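PDB 2EZV: type II restriction enzyme SfiI, which cleaves double-stranded DNA as a tetrameric type IIF restriction endonuclease that recognises the interrupted sequence 5'-GGCCN(5)GGCC-3'. Local coordinates for the interface of chains A and B. Numbering follows the deposited sequence. Chains: chain A/B, Type II restriction enzyme SfiI.

Contact 1: the interface of chains A and B. Residues chain A 19, 22-23, 67, 86; chain B 68, 87-88, 92.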
ATOM      1  N   GLN A  19     -18.335   9.986 -10.454  1.00 12.53           N
ATOM      2  CA  GLN A  19     -17.258  10.293  -9.524  1.00 13.91           C
ATOM      3  C   GLN A  19     -16.122   9.290  -9.668  1.00 13.09           C
ATOM      4  O   GLN A  19     -14.978   9.612  -9.375  1.00 15.79           O
ATOM      5  CB  GLN A  19     -17.758  10.337  -8.075  1.00 14.75           C
ATOM      6  CG  GLN A  19     -17.891   9.014  -7.380  1.00 14.41           C
ATOM      7  CD  GLN A  19     -18.338   9.189  -5.942  1.00 16.45           C
ATOM      8  OE1 GLN A  19     -19.433   9.693  -5.675  1.00 17.50           O
ATOM      9  NE2 GLN A  19     -17.490   8.788  -5.009  1.00 13.70           N
ATOM     10  N   ARG A  22     -14.205  10.701 -12.668  1.00 13.84           N
ATOM     11  CA  ARG A  22     -13.454  11.907 -12.342  1.00 14.36           C
ATOM     12  C   ARG A  22     -12.134  11.582 -11.640  1.00 14.04           C
ATOM     13  O   ARG A  22     -11.118  12.223 -11.891  1.00 16.80           O
ATOM     14  CB  ARG A  22     -14.283  12.834 -11.446  1.00 12.74           C
ATOM     15  CG  ARG A  22     -13.548  14.125 -11.094  1.00 15.58           C
ATOM     16  CD  ARG A  22     -13.319  14.980 -12.347  1.00 15.29           C
ATOM     17  NE  ARG A  22     -12.587  16.214 -12.072  1.00 15.51           N
ATOM     18  CZ  ARG A  22     -11.270  16.279 -11.912  1.00 16.26           C
ATOM     19  NH1 ARG A  22     -10.544  15.179 -12.006  1.00 16.91           N
ATOM     20  NH2 ARG A  22     -10.680  17.440 -11.656  1.00 17.44           N
ATOM     21  N   THR A  23     -12.155  10.591 -10.757  1.00 13.60           N
ATOM     22  CA  THR A  23     -10.954  10.194 -10.025  1.00 13.77           C
ATOM     23  C   THR A  23      -9.916   9.642 -10.991  1.00 14.98           C
ATOM     24  O   THR A  23      -8.728   9.951 -10.898  1.00 16.66           O
ATOM     25  CB  THR A  23     -11.265   9.095  -8.981  1.00 13.46           C
ATOM     26  OG1 THR A  23     -12.219   9.588  -8.036  1.00 13.36           O
ATOM     27  CG2 THR A  23      -9.996   8.675  -8.248  1.00 14.36           C
ATOM     28  N   THR A  67      -8.990   3.311  -3.528  1.00 14.10           N
ATOM     29  CA  THR A  67      -9.682   3.604  -2.282  1.00 13.13           C
ATOM     30  C   THR A  67      -9.929   2.325  -1.481  1.00 11.47           C
ATOM     31  O   THR A  67      -9.918   1.231  -2.033  1.00 10.40           O
ATOM     32  CB  THR A  67     -11.061   4.247  -2.543  1.00 13.45           C
ATOM     33  OG1 THR A  67     -11.882   3.321  -3.268  1.00 13.74           O
ATOM     34  CG2 THR A  67     -10.919   5.530  -3.346  1.00 13.24           C
ATOM     35  N   LEU A  86     -16.356   2.574  -2.002  1.00 14.10           N
ATOM     36  CA  LEU A  86     -16.291   3.893  -2.611  1.00 14.21           C
ATOM     37  C   LEU A  86     -17.045   4.896  -1.753  1.00 15.94           C
ATOM     38  O   LEU A  86     -18.281   4.893  -1.718  1.00 16.23           O
ATOM     39  CB  LEU A  86     -16.913   3.867  -4.008  1.00 15.45           C
ATOM     40  CG  LEU A  86     -16.969   5.213  -4.729  1.00 12.33           C
ATOM     41  CD1 LEU A  86     -15.542   5.736  -4.907  1.00 12.37           C
ATOM     42  CD2 LEU A  86     -17.661   5.055  -6.073  1.00 10.71           C
TER
ATOM     43  N   TYR B  68      -6.939   7.753  -2.537  1.00 13.72           N
ATOM     44  CA  TYR B  68      -6.042   8.444  -3.465  1.00 10.65           C
ATOM     45  C   TYR B  68      -5.116   9.443  -2.768  1.00 10.95           C
ATOM     46  O   TYR B  68      -5.436  10.625  -2.665  1.00 11.30           O
ATOM     47  CB  TYR B  68      -6.924   9.166  -4.489  1.00 11.83           C
ATOM     48  CG  TYR B  68      -6.241   9.732  -5.712  1.00 11.29           C
ATOM     49  CD1 TYR B  68      -7.000  10.321  -6.726  1.00 14.54           C
ATOM     50  CD2 TYR B  68      -4.851   9.670  -5.874  1.00 12.54           C
ATOM     51  CE1 TYR B  68      -6.397  10.834  -7.879  1.00 15.11           C
ATOM     52  CE2 TYR B  68      -4.234  10.179  -7.023  1.00 13.13           C
ATOM     53  CZ  TYR B  68      -5.015  10.757  -8.023  1.00 15.63           C
ATOM     54  OH  TYR B  68      -4.428  11.237  -9.178  1.00 18.26           O
ATOM     55  N   PRO B  87     -12.882  11.303  -3.541  1.00 18.32           N
ATOM     56  CA  PRO B  87     -13.844  11.310  -4.648  1.00 17.47           C
ATOM     57  C   PRO B  87     -15.270  11.499  -4.146  1.00 17.61           C
ATOM     58  O   PRO B  87     -15.642  10.970  -3.100  1.00 17.72           O
ATOM     59  CB  PRO B  87     -13.628   9.948  -5.307  1.00 16.42           C
ATOM     60  CG  PRO B  87     -13.140   9.093  -4.199  1.00 19.30           C
ATOM     61  CD  PRO B  87     -12.207   9.999  -3.424  1.00 17.78           C
ATOM     62  N   SER B  88     -16.062  12.271  -4.880  1.00 17.10           N
ATOM     63  CA  SER B  88     -17.448  12.505  -4.497  1.00 18.12           C
ATOM     64  C   SER B  88     -18.191  13.125  -5.667  1.00 17.66           C
ATOM     65  O   SER B  88     -17.589  13.542  -6.640  1.00 17.70           O
ATOM     66  CB  SER B  88     -17.530  13.449  -3.293  1.00 18.38           C
ATOM     67  OG  SER B  88     -17.392  14.794  -3.698  1.00 15.17           O
ATOM     68  N   LEU B  92     -13.734  15.830  -7.185  1.00 15.12           N
ATOM     69  CA  LEU B  92     -12.639  15.106  -6.546  1.00 15.81           C
ATOM     70  C   LEU B  92     -11.959  16.129  -5.635  1.00 17.18           C
ATOM     71  O   LEU B  92     -11.105  16.915  -6.065  1.00 16.23           O
ATOM     72  CB  LEU B  92     -11.658  14.590  -7.589  1.00 15.23           C
ATOM     73  CG  LEU B  92     -10.455  13.851  -7.020  1.00 16.33           C
ATOM     74  CD1 LEU B  92     -10.917  12.560  -6.347  1.00 12.79           C
ATOM     75  CD2 LEU B  92      -9.467  13.556  -8.157  1.00 15.76           C
TER
HETATM   76  O   HOH W   1     -14.595  12.243  -7.716  1.00 12.65           O

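Contact 2: the interface of chains A and B. Residues chain A 3, 146, 148; chain B 22, 26, 264-266.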
ATOM      1  N   GLN A   3     -26.142   0.510   1.224  1.00 16.81           N
ATOM      2  CA  GLN A   3     -25.002  -0.359   1.019  1.00 17.02           C
ATOM      3  C   GLN A   3     -25.273  -1.168  -0.257  1.00 16.11           C
ATOM      4  O   GLN A   3     -24.347  -1.618  -0.929  1.00 14.86           O
ATOM      5  CB  GLN A   3     -24.829  -1.289   2.218  1.00 18.05           C
ATOM      6  CG  GLN A   3     -24.447  -0.570   3.502  1.00 15.77           C
ATOM      7  CD  GLN A   3     -24.040  -1.540   4.592  1.00 19.11           C
ATOM      8  OE1 GLN A   3     -24.850  -2.336   5.071  1.00 16.93           O
ATOM      9  NE2 GLN A   3     -22.768  -1.484   4.986  1.00 19.42           N
ATOM     10  N   SER A 146     -20.940 -10.991   4.000  1.00 22.42           N
ATOM     11  CA  SER A 146     -20.787 -10.147   5.181  1.00 23.44           C
ATOM     12  C   SER A 146     -20.425 -11.023   6.366  1.00 23.48           C
ATOM     13  O   SER A 146     -20.661 -12.234   6.360  1.00 22.62           O
ATOM     14  CB  SER A 146     -22.075  -9.383   5.492  1.00 22.29           C
ATOM     15  OG  SER A 146     -23.092 -10.259   5.930  1.00 21.74           O
ATOM     16  N   ASN A 148     -21.677 -10.532   9.345  1.00 26.19           N
ATOM     17  CA  ASN A 148     -22.831 -10.622  10.235  1.00 28.01           C
ATOM     18  C   ASN A 148     -24.166 -10.979   9.588  1.00 28.52           C
ATOM     19  O   ASN A 148     -25.202 -10.928  10.252  1.00 29.65           O
ATOM     20  CB  ASN A 148     -22.975  -9.300  11.002  1.00 26.90           C
ATOM     21  CG  ASN A 148     -23.061  -8.087  10.073  1.00 26.27           C
ATOM     22  OD1 ASN A 148     -22.459  -8.070   9.001  1.00 22.96           O
ATOM     23  ND2 ASN A 148     -23.797  -7.063  10.496  1.00 26.29           N
TER
ATOM     24  N   ARG B  22     -18.628   8.302   7.617  1.00 14.96           N
ATOM     25  CA  ARG B  22     -19.172   6.981   7.315  1.00 14.39           C
ATOM     26  C   ARG B  22     -18.078   5.967   6.997  1.00 12.77           C
ATOM     27  O   ARG B  22     -18.099   4.845   7.501  1.00 12.80           O
ATOM     28  CB  ARG B  22     -20.151   7.055   6.135  1.00 15.11           C
ATOM     29  CG  ARG B  22     -20.840   5.732   5.857  1.00 15.37           C
ATOM     30  CD  ARG B  22     -21.639   5.274   7.081  1.00 14.66           C
ATOM     31  NE  ARG B  22     -22.221   3.943   6.919  1.00 11.32           N
ATOM     32  CZ  ARG B  22     -21.524   2.810   6.954  1.00 15.63           C
ATOM     33  NH1 ARG B  22     -20.209   2.841   7.144  1.00 14.88           N
ATOM     34  NH2 ARG B  22     -22.143   1.639   6.811  1.00 14.28           N
ATOM     35  N   GLN B  26     -16.919   2.324   9.192  1.00 17.97           N
ATOM     36  CA  GLN B  26     -16.799   0.959   8.672  1.00 16.49           C
ATOM     37  C   GLN B  26     -15.463   0.386   9.092  1.00 15.64           C
ATOM     38  O   GLN B  26     -15.364  -0.777   9.470  1.00 17.50           O
ATOM     39  CB  GLN B  26     -16.833   0.923   7.144  1.00 15.50           C
ATOM     40  CG  GLN B  26     -18.209   0.913   6.543  1.00 20.23           C
ATOM     41  CD  GLN B  26     -18.978  -0.370   6.782  1.00 14.60           C
ATOM     42  OE1 GLN B  26     -20.183  -0.332   6.931  1.00 18.36           O
ATOM     43  NE2 GLN B  26     -18.294  -1.500   6.798  1.00 13.24           N
ATOM     44  N   PHE B 264     -25.807  -2.071   9.744  1.00 23.96           N
ATOM     45  CA  PHE B 264     -25.229  -2.252   8.427  1.00 20.69           C
ATOM     46  C   PHE B 264     -24.354  -3.483   8.399  1.00 20.35           C
ATOM     47  O   PHE B 264     -23.927  -3.979   9.439  1.00 21.19           O
ATOM     48  CB  PHE B 264     -24.424  -1.011   8.044  1.00 19.63           C
ATOM     49  CG  PHE B 264     -23.298  -0.693   8.990  1.00 17.45           C
ATOM     50  CD1 PHE B 264     -22.061  -1.325   8.865  1.00 16.32           C
ATOM     51  CD2 PHE B 264     -23.467   0.252   9.993  1.00 14.91           C
ATOM     52  CE1 PHE B 264     -21.005  -1.014   9.724  1.00 15.15           C
ATOM     53  CE2 PHE B 264     -22.421   0.570  10.860  1.00 16.09           C
ATOM     54  CZ  PHE B 264     -21.182  -0.066  10.722  1.00 15.82           C
ATOM     55  N   LEU B 265     -24.097  -3.990   7.203  1.00 19.89           N
ATOM     56  CA  LEU B 265     -23.269  -5.171   7.073  1.00 17.79           C
ATOM     57  C   LEU B 265     -21.808  -4.759   7.065  1.00 17.05           C
ATOM     58  O   LEU B 265     -21.471  -3.654   6.654  1.00 17.28           O
ATOM     59  CB  LEU B 265     -23.608  -5.898   5.780  1.00 16.38           C
ATOM     60  CG  LEU B 265     -25.084  -6.233   5.582  1.00 18.97           C
ATOM     61  CD1 LEU B 265     -25.259  -6.947   4.250  1.00 19.37           C
ATOM     62  CD2 LEU B 265     -25.575  -7.103   6.723  1.00 18.37           C
ATOM     63  N   PHE B 266     -20.944  -5.649   7.532  1.00 17.10           N
ATOM     64  CA  PHE B 266     -19.518  -5.375   7.543  1.00 18.85           C
ATOM     65  C   PHE B 266     -18.800  -6.670   7.219  1.00 19.72           C
ATOM     66  O   PHE B 266     -19.369  -7.752   7.389  1.00 21.11           O
ATOM     67  CB  PHE B 266     -19.080  -4.816   8.908  1.00 18.53           C
ATOM     68  CG  PHE B 266     -19.222  -5.789  10.056  1.00 18.81           C
ATOM     69  CD1 PHE B 266     -18.173  -6.631  10.408  1.00 19.04           C
ATOM     70  CD2 PHE B 266     -20.387  -5.822  10.814  1.00 16.78           C
ATOM     71  CE1 PHE B 266     -18.280  -7.492  11.508  1.00 19.36           C
ATOM     72  CE2 PHE B 266     -20.504  -6.674  11.909  1.00 18.38           C
ATOM     73  CZ  PHE B 266     -19.448  -7.509  12.257  1.00 17.83           C
TER

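Contact 1: the interface of chains A and B
Helix 10-41 of chain A, through A:Gln19, A:Arg22 and A:Thr23, with the end of strand 80-86 (A:Leu86) beside it, meets the loop of chain B that follows strand 80-86. That loop brings B:Pro87, B:Ser88 and, nearer strand 93-104, B:Leu92. A second loop of chain B adds B:Tyr68. The enzyme is a tetramer of identical chains, and this patch is one half of a two-fold related pair between chains A and B. B:Pro87 pushes its ring toward the helix and hides the largest area of the patch, 50 Å². Its CG faces the methyl CD1 of A:Leu86 at 4.2 Å. The hydroxyl of A:Thr23 is turned back to its own helix. With OG1 beside the backbone N (chi1 -60°), it donates a hydrogen bond to A:Gln19 O at 3.1 Å. The same torsion sends the methyl CG2 toward B:Tyr68, where it meets ring atom CD1 at 3.7 Å. Between B:Pro87 and B:Tyr68, B:Leu92 brings CD1 to A:Thr23 OG1, while its CB touches CG of A:Arg22 at 4.0 Å. The side chains of A:Arg22 and B:Leu92 cross at about a right angle. A:Arg22 touches B:Leu92 through its aliphatic CG. The side chain of A:Gln19 is extended beyond CG and lays a face of its amide over the backbone of B:Pro87 and B:Ser88. Its amide carbon CD lies 3.7 Å from B:Ser88 CA, and NE2 is near B:Pro87 O without a bond being assigned. An alanine in place of A:Gln19 would probably leave the backbone of B:Pro87 and B:Ser88 without this amide cover and let the loop shift more easily. The main chain of A:Gln19 also takes part in a water bridge. Water 1 lies 3.1 Å from A:Gln19 O and 3.2 Å from B:Ser88 N, joining the helix carbonyl to the loop amide.

Contact 2: the interface of chains A and B
The N-terminal segment of chain A, with A:Gln3, and the loop between strands 141-145 and 151-167, with A:Ser146 and A:Asn148, meet the C-terminal segment B:Phe264 to B:Phe266. Helix 10-41 of chain B stands beside it with B:Arg22 and B:Gln26. Two side-chain amides of chain A read the backbone of this segment. A:Gln3 grips both the backbone N and the backbone O of B:Leu265. OE1 accepts from B:Leu265 N at 2.8 Å, in the carbonyl plane and on a lone pair. NE2 donates to B:Leu265 O at 3.0 Å. The two bonds together fix the rotation of the amide. Its plane stands almost perpendicular to the ring of B:Phe264, at 88°, and its carbon CD packs on CB of that residue.

A:Asn148 works on the neighbouring residues. Its OD1 accepts from B:Phe266 N at 3.2 Å, and its ND2 donates to B:Phe264 O at 3.3 Å. In both bonds the donor is tilted from the acceptor's carbonyl plane. CG of A:Asn148 sits between its backbone N and carbonyl carbon (chi1 55°), which brings the amide against the ring of B:Phe266. The two planes are 32° apart, and A:Asn148 CG lies 3.5 Å from ring atom CE2. Beside them, CB of A:Ser146 touches CB of B:Leu265 at 3.8 Å.

Within chain B, B:Arg22 lays NH2 over one face of the B:Phe264 ring, toward the rim. The same guanidinium nitrogen, NH2 of B:Arg22, donates to B:Gln26 OE1 at 2.8 Å, nearly in the guanidinium plane.

The C-alpha centres of contact 1 and contact 2 are about 20 Å apart, and both belong to the same two-fold interface. Both draw on helix 10-41, chain A's copy in contact 1 and chain B's in contact 2. Residue 22 appears in both, with its aliphatic part at the boundary in contact 1 and its guanidinium in contact 2. Among the residues described, contact 1 packs and bridges through water, and contact 2 bonds to backbone. Because each contact has a twin, every chain offers both surfaces, which is likely to steady the pairing within the tetramer.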